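Local atomic coordinates of 1,4-dihydroxy-2-naphthoyl-CoA hydrolase (Prochlorococcus marinus, PDB entry 2HX5), a protein that probably hydrolyses 1,4-dihydroxy-2-naphthoyl-CoA to 1,4-dihydroxy-2-naphthoate and CoA, a step on the pathway to phylloquinone (vitamin K1). Residues N6-L10 with E40-Y45; R91-L95 with D138-S144; N98-F104 with H115-L121. All coordinates share one frame; numbering follows the deposited sequence. Where two conformers were deposited one is given.

Interaction 1 (N6-L10 with E40-Y45)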
loop_
_atom_site.group_PDB
_atom_site.type_symbol
_atom_site.label_atom_id
_atom_site.label_comp_id
_atom_site.label_asym_id
_atom_site.label_seq_id
_atom_site.Cartn_x
_atom_site.Cartn_y
_atom_site.Cartn_z
ATOM N N ASN A 6 -15.877 17.792 -16.258
ATOM C CA ASN A 6 -16.403 17.511 -14.948
ATOM C C ASN A 6 -15.959 16.127 -14.470
ATOM O O ASN A 6 -15.773 15.931 -13.248
ATOM C CB ASN A 6 -17.933 17.583 -14.931
ATOM C CG ASN A 6 -18.458 18.989 -15.048
ATOM O OD1 ASN A 6 -19.637 19.189 -15.331
ATOM N ND2 ASN A 6 -17.599 19.968 -14.829
ATOM N N TRP A 7 -15.790 15.171 -15.395
ATOM C CA TRP A 7 -15.342 13.849 -14.956
ATOM C C TRP A 7 -13.945 13.418 -15.447
ATOM O O TRP A 7 -13.438 12.386 -15.000
ATOM C CB TRP A 7 -16.355 12.744 -15.303
ATOM C CG TRP A 7 -16.624 12.522 -16.782
ATOM C CD1 TRP A 7 -15.911 11.698 -17.621
ATOM C CD2 TRP A 7 -17.671 13.060 -17.571
ATOM N NE1 TRP A 7 -16.433 11.707 -18.866
ATOM C CE2 TRP A 7 -17.517 12.552 -18.890
ATOM C CE3 TRP A 7 -18.712 13.952 -17.314
ATOM C CZ2 TRP A 7 -18.386 12.879 -19.922
ATOM C CZ3 TRP A 7 -19.565 14.259 -18.329
ATOM C CH2 TRP A 7 -19.397 13.746 -19.615
ATOM N N LEU A 8 -13.340 14.209 -16.340
ATOM C CA LEU A 8 -11.982 13.920 -16.879
ATOM C C LEU A 8 -10.865 14.774 -16.321
ATOM O O LEU A 8 -9.694 14.452 -16.523
ATOM C CB LEU A 8 -11.986 14.023 -18.408
ATOM C CG LEU A 8 -12.914 13.080 -19.173
ATOM C CD1 LEU A 8 -12.872 13.379 -20.706
ATOM C CD2 LEU A 8 -12.611 11.631 -18.923
ATOM N N LEU A 9 -11.220 15.870 -15.660
ATOM C CA LEU A 9 -10.255 16.740 -14.998
ATOM C C LEU A 9 -10.454 16.600 -13.515
ATOM O O LEU A 9 -11.491 17.026 -12.974
ATOM C CB LEU A 9 -10.402 18.216 -15.402
ATOM C CG LEU A 9 -10.239 18.533 -16.873
ATOM C CD1 LEU A 9 -10.380 20.072 -17.144
ATOM C CD2 LEU A 9 -8.886 18.045 -17.357
ATOM N N LEU A 10 -9.494 15.995 -12.846
ATOM C CA LEU A 10 -9.649 15.652 -11.466
ATOM C C LEU A 10 -8.450 16.212 -10.713
ATOM O O LEU A 10 -7.516 16.760 -11.312
ATOM C CB LEU A 10 -9.794 14.121 -11.316
ATOM C CG LEU A 10 -10.993 13.514 -12.095
ATOM C CD1 LEU A 10 -10.933 11.994 -12.151
ATOM C CD2 LEU A 10 -12.346 14.002 -11.503
ATOM N N GLU A 40 -13.164 7.441 -9.795
ATOM C CA GLU A 40 -13.752 8.784 -9.578
ATOM C C GLU A 40 -14.422 9.331 -10.822
ATOM O O GLU A 40 -15.509 9.942 -10.755
ATOM C CB GLU A 40 -12.707 9.795 -9.089
ATOM C CG GLU A 40 -13.321 11.052 -8.612
ATOM C CD GLU A 40 -12.300 12.064 -8.109
ATOM O OE1 GLU A 40 -11.099 11.744 -8.030
ATOM O OE2 GLU A 40 -12.713 13.223 -7.828
ATOM N N SER A 41 -13.790 9.103 -11.964
ATOM C CA SER A 41 -14.373 9.535 -13.228
ATOM C C SER A 41 -15.694 8.870 -13.579
ATOM O O SER A 41 -16.651 9.500 -13.957
ATOM C CB SER A 41 -13.348 9.300 -14.332
ATOM O OG SER A 41 -13.824 9.829 -15.577
ATOM N N LEU A 42 -15.734 7.561 -13.353
ATOM C CA LEU A 42 -16.940 6.823 -13.615
ATOM C C LEU A 42 -18.060 7.321 -12.696
ATOM O O LEU A 42 -19.186 7.528 -13.162
ATOM C CB LEU A 42 -16.726 5.324 -13.395
ATOM C CG LEU A 42 -15.687 4.623 -14.307
ATOM C CD1 LEU A 42 -15.554 3.149 -13.832
ATOM C CD2 LEU A 42 -16.070 4.746 -15.770
ATOM N N GLU A 43 -17.727 7.528 -11.418
ATOM C CA GLU A 43 -18.670 8.068 -10.404
ATOM C C GLU A 43 -19.219 9.457 -10.811
ATOM O O GLU A 43 -20.418 9.722 -10.774
ATOM C CB GLU A 43 -17.895 8.140 -9.094
ATOM C CG GLU A 43 -18.511 8.682 -7.842
ATOM C CD GLU A 43 -17.448 8.540 -6.729
ATOM O OE1 GLU A 43 -16.592 9.458 -6.552
ATOM O OE2 GLU A 43 -17.417 7.418 -6.164
ATOM N N SER A 44 -18.296 10.330 -11.220
ATOM C CA SER A 44 -18.602 11.716 -11.627
ATOM C C SER A 44 -19.419 11.829 -12.910
ATOM O O SER A 44 -20.155 12.792 -13.101
ATOM C CB SER A 44 -17.294 12.477 -11.798
ATOM O OG SER A 44 -17.567 13.814 -12.181
ATOM N N TYR A 45 -19.242 10.881 -13.811
ATOM C CA TYR A 45 -20.075 10.757 -15.003
ATOM C C TYR A 45 -21.494 10.299 -14.636
ATOM O O TYR A 45 -22.471 10.680 -15.288
ATOM C CB TYR A 45 -19.427 9.774 -15.961
ATOM C CG TYR A 45 -20.250 9.495 -17.164
ATOM C CD1 TYR A 45 -20.522 10.503 -18.097
ATOM C CD2 TYR A 45 -20.792 8.259 -17.367
ATOM C CE1 TYR A 45 -21.325 10.255 -19.183
ATOM C CE2 TYR A 45 -21.576 8.000 -18.466
ATOM C CZ TYR A 45 -21.838 9.003 -19.361
ATOM O OH TYR A 45 -22.623 8.740 -20.453
#
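Trp7 and Tyr45 lie side by side and point the same way, yet their rings are turned 67° against each other, so that the edge of Tyr45 is set on a face of the indole in a T-shaped pair. CD1 of Tyr45 does the touching, 3.7 Å from CZ2 of Trp7, and behind it CB of Tyr45 stands over the five-membered ring as a CH-pi contact. Trp7 reaches this place because its CG sits between its own backbone N and carbonyl carbon (chi1 63°), a setting that lays the indole along the last turns of helix 29-45. Two serines of that helix bind the backbone of the incoming chain. OG of Ser41 donates to O of Trp7 at 2.6 Å, and in the conformer given OG of Ser44 donates to O of Asn6 at 3.0 Å; each hydroxyl comes from above the carbonyl plane. Serine suits position 41, where its short arm lets the backbones come close, CA of Trp7 and CA of Ser41 being 4.7 Å apart; at Ser44 a short hydroxyl can reach the Asn6 carbonyl. Further on, Leu10 and Glu40 slide past each other in opposite directions, CD2 of Leu10 lying 3.8 Å from OE2 of Glu40. With an alanine in place of Trp7, Tyr45 would probably lose the flat surface its edge rests on, and Ser144, which bonds the indole NE1, would be left without that donor. Ser41 OG also accepts from NE1 of Trp140, so one buried hydroxyl both gives and takes a hydrogen bond. Serine hydroxyls thus satisfy backbone acceptors near the end of helix 5-8, while the indole-tyrosine pair supplies the apolar part.

Interaction 2 (R91-L95 with D138-S144)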
loop_
_atom_site.group_PDB
_atom_site.type_symbol
_atom_site.label_atom_id
_atom_site.label_comp_id
_atom_site.label_asym_id
_atom_site.label_seq_id
_atom_site.Cartn_x
_atom_site.Cartn_y
_atom_site.Cartn_z
ATOM N N ARG A 91 -7.729 10.689 -20.445
ATOM C CA ARG A 91 -8.133 10.573 -21.843
ATOM C C ARG A 91 -8.379 9.096 -22.164
ATOM O O ARG A 91 -7.416 8.358 -22.391
ATOM C CB ARG A 91 -7.074 11.171 -22.776
ATOM C CG ARG A 91 -6.971 12.673 -22.665
ATOM C CD ARG A 91 -5.833 13.223 -23.510
ATOM N NE ARG A 91 -5.684 14.687 -23.552
ATOM C CZ ARG A 91 -4.881 15.401 -22.747
ATOM N NH1 ARG A 91 -4.170 14.843 -21.725
ATOM N NH2 ARG A 91 -4.805 16.713 -22.967
ATOM N N PRO A 92 -9.651 8.666 -22.104
ATOM C CA PRO A 92 -9.998 7.290 -22.436
ATOM C C PRO A 92 -10.068 7.031 -23.947
ATOM O O PRO A 92 -10.331 7.963 -24.709
ATOM C CB PRO A 92 -11.368 7.085 -21.743
ATOM C CG PRO A 92 -11.726 8.380 -21.053
ATOM C CD PRO A 92 -10.831 9.432 -21.620
ATOM N N GLU A 93 -9.823 5.790 -24.356
ATOM C CA GLU A 93 -9.900 5.397 -25.761
ATOM C C GLU A 93 -10.469 4.008 -25.823
ATOM O O GLU A 93 -9.920 3.085 -25.226
ATOM C CB GLU A 93 -8.523 5.391 -26.413
ATOM C CG GLU A 93 -8.521 5.059 -27.891
ATOM C CD GLU A 93 -7.098 5.022 -28.548
ATOM O OE1 GLU A 93 -6.124 5.535 -27.958
ATOM O OE2 GLU A 93 -6.966 4.496 -29.683
ATOM N N ARG A 94 -11.593 3.856 -26.526
ATOM C CA ARG A 94 -12.082 2.531 -26.881
ATOM C C ARG A 94 -11.083 1.986 -27.874
ATOM O O ARG A 94 -10.679 2.690 -28.810
ATOM C CB ARG A 94 -13.470 2.597 -27.485
ATOM C CG ARG A 94 -14.137 1.267 -27.705
ATOM C CD ARG A 94 -15.470 1.429 -28.471
ATOM N NE ARG A 94 -16.586 1.886 -27.625
ATOM C CZ ARG A 94 -17.108 3.119 -27.617
ATOM N NH1 ARG A 94 -16.630 4.074 -28.415
ATOM N NH2 ARG A 94 -18.138 3.403 -26.803
ATOM N N LEU A 95 -10.659 0.754 -27.668
ATOM C CA LEU A 95 -9.739 0.099 -28.570
ATOM C C LEU A 95 -10.481 -0.826 -29.524
ATOM O O LEU A 95 -10.203 -0.862 -30.702
ATOM C CB LEU A 95 -8.667 -0.679 -27.815
ATOM C CG LEU A 95 -7.692 0.141 -26.953
ATOM C CD1 LEU A 95 -6.800 -0.760 -26.131
ATOM C CD2 LEU A 95 -6.807 1.053 -27.877
ATOM N N ASP A 138 -19.288 1.634 -21.854
ATOM C CA ASP A 138 -19.440 2.106 -23.209
ATOM C C ASP A 138 -20.037 3.515 -23.267
ATOM O O ASP A 138 -19.585 4.342 -24.032
ATOM C CB ASP A 138 -20.302 1.149 -24.002
ATOM C CG ASP A 138 -19.505 0.317 -24.996
ATOM O OD1 ASP A 138 -18.325 0.639 -25.279
ATOM O OD2 ASP A 138 -20.090 -0.670 -25.512
ATOM N N ARG A 139 -21.028 3.813 -22.427
ATOM C CA ARG A 139 -21.543 5.195 -22.342
ATOM C C ARG A 139 -20.512 6.247 -21.921
ATOM O O ARG A 139 -20.448 7.352 -22.508
ATOM C CB ARG A 139 -22.727 5.236 -21.390
ATOM C CG ARG A 139 -23.987 4.627 -21.974
ATOM C CD ARG A 139 -25.212 4.932 -21.134
ATOM N NE ARG A 139 -25.272 4.162 -19.902
ATOM C CZ ARG A 139 -25.250 4.667 -18.672
ATOM N NH1 ARG A 139 -25.123 5.979 -18.462
ATOM N NH2 ARG A 139 -25.340 3.825 -17.639
ATOM N N TRP A 140 -19.722 5.907 -20.909
ATOM C CA TRP A 140 -18.642 6.732 -20.461
ATOM C C TRP A 140 -17.598 6.965 -21.544
ATOM O O TRP A 140 -17.159 8.086 -21.722
ATOM C CB TRP A 140 -18.062 6.110 -19.203
ATOM C CG TRP A 140 -16.827 6.781 -18.647
ATOM C CD1 TRP A 140 -16.750 7.910 -17.854
ATOM C CD2 TRP A 140 -15.485 6.293 -18.762
ATOM N NE1 TRP A 140 -15.437 8.158 -17.525
ATOM C CE2 TRP A 140 -14.654 7.170 -18.055
ATOM C CE3 TRP A 140 -14.918 5.167 -19.382
ATOM C CZ2 TRP A 140 -13.267 6.979 -17.978
ATOM C CZ3 TRP A 140 -13.595 4.966 -19.288
ATOM C CH2 TRP A 140 -12.768 5.864 -18.611
ATOM N N LEU A 141 -17.162 5.915 -22.230
ATOM C CA LEU A 141 -16.217 6.044 -23.345
ATOM C C LEU A 141 -16.781 6.968 -24.416
ATOM O O LEU A 141 -16.102 7.907 -24.873
ATOM C CB LEU A 141 -15.877 4.672 -23.924
ATOM C CG LEU A 141 -15.033 3.790 -23.038
ATOM C CD1 LEU A 141 -14.964 2.361 -23.565
ATOM C CD2 LEU A 141 -13.618 4.352 -22.898
ATOM N N GLU A 142 -18.041 6.746 -24.800
ATOM C CA GLU A 142 -18.643 7.568 -25.838
ATOM C C GLU A 142 -18.713 9.047 -25.391
ATOM O O GLU A 142 -18.389 9.948 -26.202
ATOM C CB GLU A 142 -20.025 7.027 -26.199
ATOM C CG GLU A 142 -20.535 7.536 -27.572
ATOM C CD GLU A 142 -19.734 6.925 -28.747
ATOM O OE1 GLU A 142 -19.157 5.826 -28.569
ATOM O OE2 GLU A 142 -19.666 7.538 -29.839
ATOM N N ALA A 143 -19.137 9.297 -24.149
ATOM C CA ALA A 143 -19.327 10.658 -23.633
ATOM C C ALA A 143 -18.005 11.380 -23.526
ATOM O O ALA A 143 -17.953 12.596 -23.567
ATOM C CB ALA A 143 -20.073 10.654 -22.281
ATOM N N SER A 144 -16.926 10.616 -23.360
ATOM C CA SER A 144 -15.602 11.148 -23.128
ATOM C C SER A 144 -14.818 11.352 -24.415
ATOM O O SER A 144 -13.628 11.702 -24.351
ATOM C CB SER A 144 -14.803 10.197 -22.239
ATOM O OG SER A 144 -15.399 10.050 -20.972
HETATM O O HOH W 1 -13.401 7.390 -25.369
#
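The guanidinium of Arg94, in the conformer given, carries CB of Leu141 over one face, 3.9 Å from NH2, and meets carboxylates at its edges. OD1 of Asp138 lies almost in the guanidinium plane and is gripped side-on by two nitrogens, NE at 3.2 Å and NH2 at the same distance, both approaching from one face of the carboxylate. Glu142, one helical turn later, offers OE1 to NH1 at 3.1 Å and to NH2, but these bonds are bent and weak; here the two planes are 28° apart, against 54° for Asp138. The side chain of Arg94 runs out extended and then bends at its third torsion, which turns its head across the helix toward both acids. The other flat group, the Trp140 indole, has OG of Ser144 over one face, while CB of Pro92 meets its CH2 obliquely at 3.6 Å. Proline suits this place: its compact apolar ring fits among Trp140, CD2 of Leu141 at 3.7 Å from Pro92 CB, and CB of Ser144. The indole's own N-H is bonded to Ser41, and OG of Ser144 donates to O of Trp140 near the end of the helix. A water donates to O of Leu141 at 2.8 Å and weakly to O of Pro92, bridging the two backbones. Helix segment 138-143 crosses strand segment 91-95 at 117° between their N-to-C directions. The contact joins an apolar patch to a salt-bridge network: in this conformer, one arginine shared by two acids would probably balance much of their negative charge while tying the C-terminal helix to the sheet.

Interaction 3 (N98-F104 with H115-L121)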
loop_
_atom_site.group_PDB
_atom_site.type_symbol
_atom_site.label_atom_id
_atom_site.label_comp_id
_atom_site.label_asym_id
_atom_site.label_seq_id
_atom_site.Cartn_x
_atom_site.Cartn_y
_atom_site.Cartn_z
ATOM N N ASN A 98 -14.274 -4.953 -27.029
ATOM C CA ASN A 98 -13.923 -5.683 -25.807
ATOM C C ASN A 98 -12.830 -5.055 -24.949
ATOM O O ASN A 98 -12.386 -5.660 -23.979
ATOM C CB ASN A 98 -13.385 -7.059 -26.183
ATOM C CG ASN A 98 -14.352 -7.874 -27.040
ATOM O OD1 ASN A 98 -15.564 -7.619 -27.091
ATOM N ND2 ASN A 98 -13.804 -8.869 -27.717
ATOM N N SER A 99 -12.365 -3.855 -25.280
ATOM C CA SER A 99 -11.180 -3.331 -24.613
ATOM C C SER A 99 -11.120 -1.818 -24.716
ATOM O O SER A 99 -11.559 -1.209 -25.710
ATOM C CB SER A 99 -9.952 -3.943 -25.277
ATOM O OG SER A 99 -8.715 -3.477 -24.784
ATOM N N PHE A 100 -10.464 -1.216 -23.732
ATOM C CA PHE A 100 -10.232 0.210 -23.709
ATOM C C PHE A 100 -8.933 0.505 -22.942
ATOM O O PHE A 100 -8.431 -0.350 -22.175
ATOM C CB PHE A 100 -11.425 0.984 -23.119
ATOM C CG PHE A 100 -11.611 0.825 -21.641
ATOM C CD1 PHE A 100 -12.279 -0.272 -21.126
ATOM C CD2 PHE A 100 -11.108 1.774 -20.761
ATOM C CE1 PHE A 100 -12.437 -0.453 -19.772
ATOM C CE2 PHE A 100 -11.263 1.604 -19.392
ATOM C CZ PHE A 100 -11.943 0.474 -18.913
ATOM N N GLN A 101 -8.399 1.685 -23.148
ATOM C CA GLN A 101 -7.297 2.172 -22.299
ATOM C C GLN A 101 -7.600 3.601 -21.871
ATOM O O GLN A 101 -8.475 4.259 -22.422
ATOM C CB GLN A 101 -5.974 1.996 -23.013
ATOM C CG GLN A 101 -5.818 2.727 -24.248
ATOM C CD GLN A 101 -4.550 2.336 -25.015
ATOM O OE1 GLN A 101 -3.949 1.234 -24.845
ATOM N NE2 GLN A 101 -4.116 3.250 -25.815
ATOM N N VAL A 102 -6.928 4.004 -20.791
ATOM C CA VAL A 102 -7.001 5.333 -20.241
ATOM C C VAL A 102 -5.596 5.856 -20.095
ATOM O O VAL A 102 -4.769 5.184 -19.506
ATOM C CB VAL A 102 -7.751 5.394 -18.886
ATOM C CG1 VAL A 102 -7.938 6.818 -18.486
ATOM C CG2 VAL A 102 -9.102 4.610 -18.968
ATOM N N HIS A 103 -5.390 7.066 -20.597
ATOM C CA HIS A 103 -4.159 7.811 -20.429
ATOM C C HIS A 103 -4.384 8.831 -19.308
ATOM O O HIS A 103 -5.449 9.493 -19.251
ATOM C CB HIS A 103 -3.751 8.499 -21.735
ATOM C CG HIS A 103 -2.460 9.232 -21.672
ATOM N ND1 HIS A 103 -2.419 10.563 -21.333
ATOM C CD2 HIS A 103 -1.182 8.863 -21.982
ATOM C CE1 HIS A 103 -1.170 10.992 -21.427
ATOM N NE2 HIS A 103 -0.400 9.974 -21.816
ATOM N N PHE A 104 -3.394 8.994 -18.426
ATOM C CA PHE A 104 -3.473 9.854 -17.286
ATOM C C PHE A 104 -2.305 10.802 -17.361
ATOM O O PHE A 104 -1.140 10.363 -17.411
ATOM C CB PHE A 104 -3.340 9.023 -16.009
ATOM C CG PHE A 104 -4.372 7.924 -15.859
ATOM C CD1 PHE A 104 -4.213 6.682 -16.433
ATOM C CD2 PHE A 104 -5.537 8.172 -15.129
ATOM C CE1 PHE A 104 -5.157 5.684 -16.285
ATOM C CE2 PHE A 104 -6.453 7.178 -14.978
ATOM C CZ PHE A 104 -6.260 5.927 -15.553
ATOM N N HIS A 115 3.102 10.730 -16.540
ATOM C CA HIS A 115 1.937 10.292 -17.249
ATOM C C HIS A 115 1.922 8.769 -17.272
ATOM O O HIS A 115 2.969 8.146 -17.074
ATOM C CB HIS A 115 1.845 10.868 -18.659
ATOM C CG HIS A 115 3.029 10.596 -19.516
ATOM N ND1 HIS A 115 3.197 9.408 -20.192
ATOM C CD2 HIS A 115 4.084 11.373 -19.848
ATOM C CE1 HIS A 115 4.304 9.486 -20.925
ATOM N NE2 HIS A 115 4.864 10.658 -20.714
ATOM N N ALA A 116 0.750 8.179 -17.460
ATOM C CA ALA A 116 0.593 6.744 -17.374
ATOM C C ALA A 116 -0.481 6.298 -18.326
ATOM O O ALA A 116 -1.322 7.072 -18.781
ATOM C CB ALA A 116 0.210 6.323 -15.973
ATOM N N LEU A 117 -0.506 5.003 -18.607
ATOM C CA LEU A 117 -1.470 4.399 -19.519
ATOM C C LEU A 117 -1.864 3.066 -18.907
ATOM O O LEU A 117 -0.985 2.294 -18.493
ATOM C CB LEU A 117 -0.822 4.185 -20.894
ATOM C CG LEU A 117 -1.719 3.587 -21.940
ATOM C CD1 LEU A 117 -2.679 4.663 -22.513
ATOM C CD2 LEU A 117 -0.888 3.063 -23.175
ATOM N N ILE A 118 -3.156 2.751 -18.830
ATOM C CA ILE A 118 -3.687 1.512 -18.292
ATOM C C ILE A 118 -4.628 0.940 -19.325
ATOM O O ILE A 118 -5.539 1.637 -19.770
ATOM C CB ILE A 118 -4.422 1.724 -16.968
ATOM C CG1 ILE A 118 -3.483 2.253 -15.894
ATOM C CG2 ILE A 118 -5.017 0.375 -16.467
ATOM C CD1 ILE A 118 -4.125 2.432 -14.495
ATOM N N ARG A 119 -4.415 -0.313 -19.736
ATOM C CA ARG A 119 -5.264 -1.021 -20.699
ATOM C C ARG A 119 -6.003 -2.161 -20.070
ATOM O O ARG A 119 -5.416 -2.974 -19.382
ATOM C CB ARG A 119 -4.382 -1.534 -21.845
ATOM C CG ARG A 119 -5.142 -2.140 -22.998
ATOM C CD ARG A 119 -4.187 -2.643 -24.127
ATOM N NE ARG A 119 -3.295 -1.578 -24.550
ATOM C CZ ARG A 119 -1.956 -1.682 -24.703
ATOM N NH1 ARG A 119 -1.293 -2.848 -24.607
ATOM N NH2 ARG A 119 -1.246 -0.601 -24.966
ATOM N N HIS A 120 -7.325 -2.202 -20.333
ATOM C CA HIS A 120 -8.232 -3.186 -19.793
ATOM C C HIS A 120 -8.836 -4.061 -20.859
ATOM O O HIS A 120 -9.099 -3.574 -21.970
ATOM C CB HIS A 120 -9.424 -2.475 -19.121
ATOM C CG HIS A 120 -9.082 -1.572 -17.965
ATOM N ND1 HIS A 120 -9.330 -1.915 -16.644
ATOM C CD2 HIS A 120 -8.572 -0.309 -17.953
ATOM C CE1 HIS A 120 -8.924 -0.895 -15.875
ATOM N NE2 HIS A 120 -8.509 0.095 -16.643
ATOM N N LEU A 121 -9.134 -5.301 -20.502
ATOM C CA LEU A 121 -9.878 -6.203 -21.356
ATOM C C LEU A 121 -11.166 -6.542 -20.609
ATOM O O LEU A 121 -11.114 -6.842 -19.393
ATOM C CB LEU A 121 -9.039 -7.471 -21.573
ATOM C CG LEU A 121 -9.388 -8.569 -22.540
ATOM C CD1 LEU A 121 -9.701 -8.011 -23.931
ATOM C CD2 LEU A 121 -8.167 -9.516 -22.584
#
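O of His120 is held by two donors from the neighbouring strand, OG of Ser99 at 2.8 Å and the backbone N of Phe100 at 3.2 Å, which arrive from opposite faces of the carbonyl plane. They belong to a beta hairpin, strands 99-108 and 111-124, in the antiparallel sheet of the hotdog fold. Ser99 suits its position because a short hydroxyl, set anti to its backbone N (chi1 177°), folds back onto the partner strand's carbonyl. The hydrogen-bonded pairs Phe100-His120, Val102-Ile118 and Phe104-Ala116 zip the strands together, the straightest link being from N of His120 to O of Phe100. Their side chains share the sheet face that receives the helices. There Phe100 and His120 have nearly parallel rings, 8° apart, but slid so far that they barely overlap; CZ of Phe100 lies over the imidazole, 3.6 Å from its CD2, and CB of His120 sits over the phenyl face as a CH-pi contact. ND1 of His120 is bonded to the carbonyl of Leu67, and a bound 2-ethoxyethanol, probably from the crystallisation liquor, lies about 4 Å from this side chain. Farther along, Phe104 touches Ile118, CE1 to CG1 at 3.8 Å, while the small Ala116 sits opposite Phe104; Cys34 of helix 29-45 packs on all three, and Ile118 also meets Phe27 of a neighbouring subunit. The other face carries Gln101, His103, Leu117 and Arg119. Apolar Leu117 packs alongside the Gln101 amide, its CD1 3.9 Å from Gln101 NE2. Long, flexible polar chains suit this more exposed side, and Gln101 and Arg119 run alongside each other. The guanidinium takes Gln101 OE1 at its edge, within its plane, NE donating at 2.9 Å and NH2 at 3.3 Å.

The three contacts are built on or against one antiparallel sheet with strand order 9-13, 85-96, 99-108, 111-124, 65-76. Interaction 1 closes first along the chain; interaction 3 is then nested inside the loop closed by interaction 2. The centres of interactions 1 and 2 are about 12 Å apart, and the two meet directly where helices 29-45 and 135-143 touch beside the N-terminal helix. Interactions 2 and 3, centres about 10 Å apart, share backbone hydrogen bonds between strands 85-96 and 99-108. Interactions 1 and 3, centres about 15 Å apart, do not touch. The hairpin thus supplies central strands of the hotdog sheet, interaction 2 lays the C-terminal helix on it, and interaction 1 joins the N-terminal segment to helix 29-45.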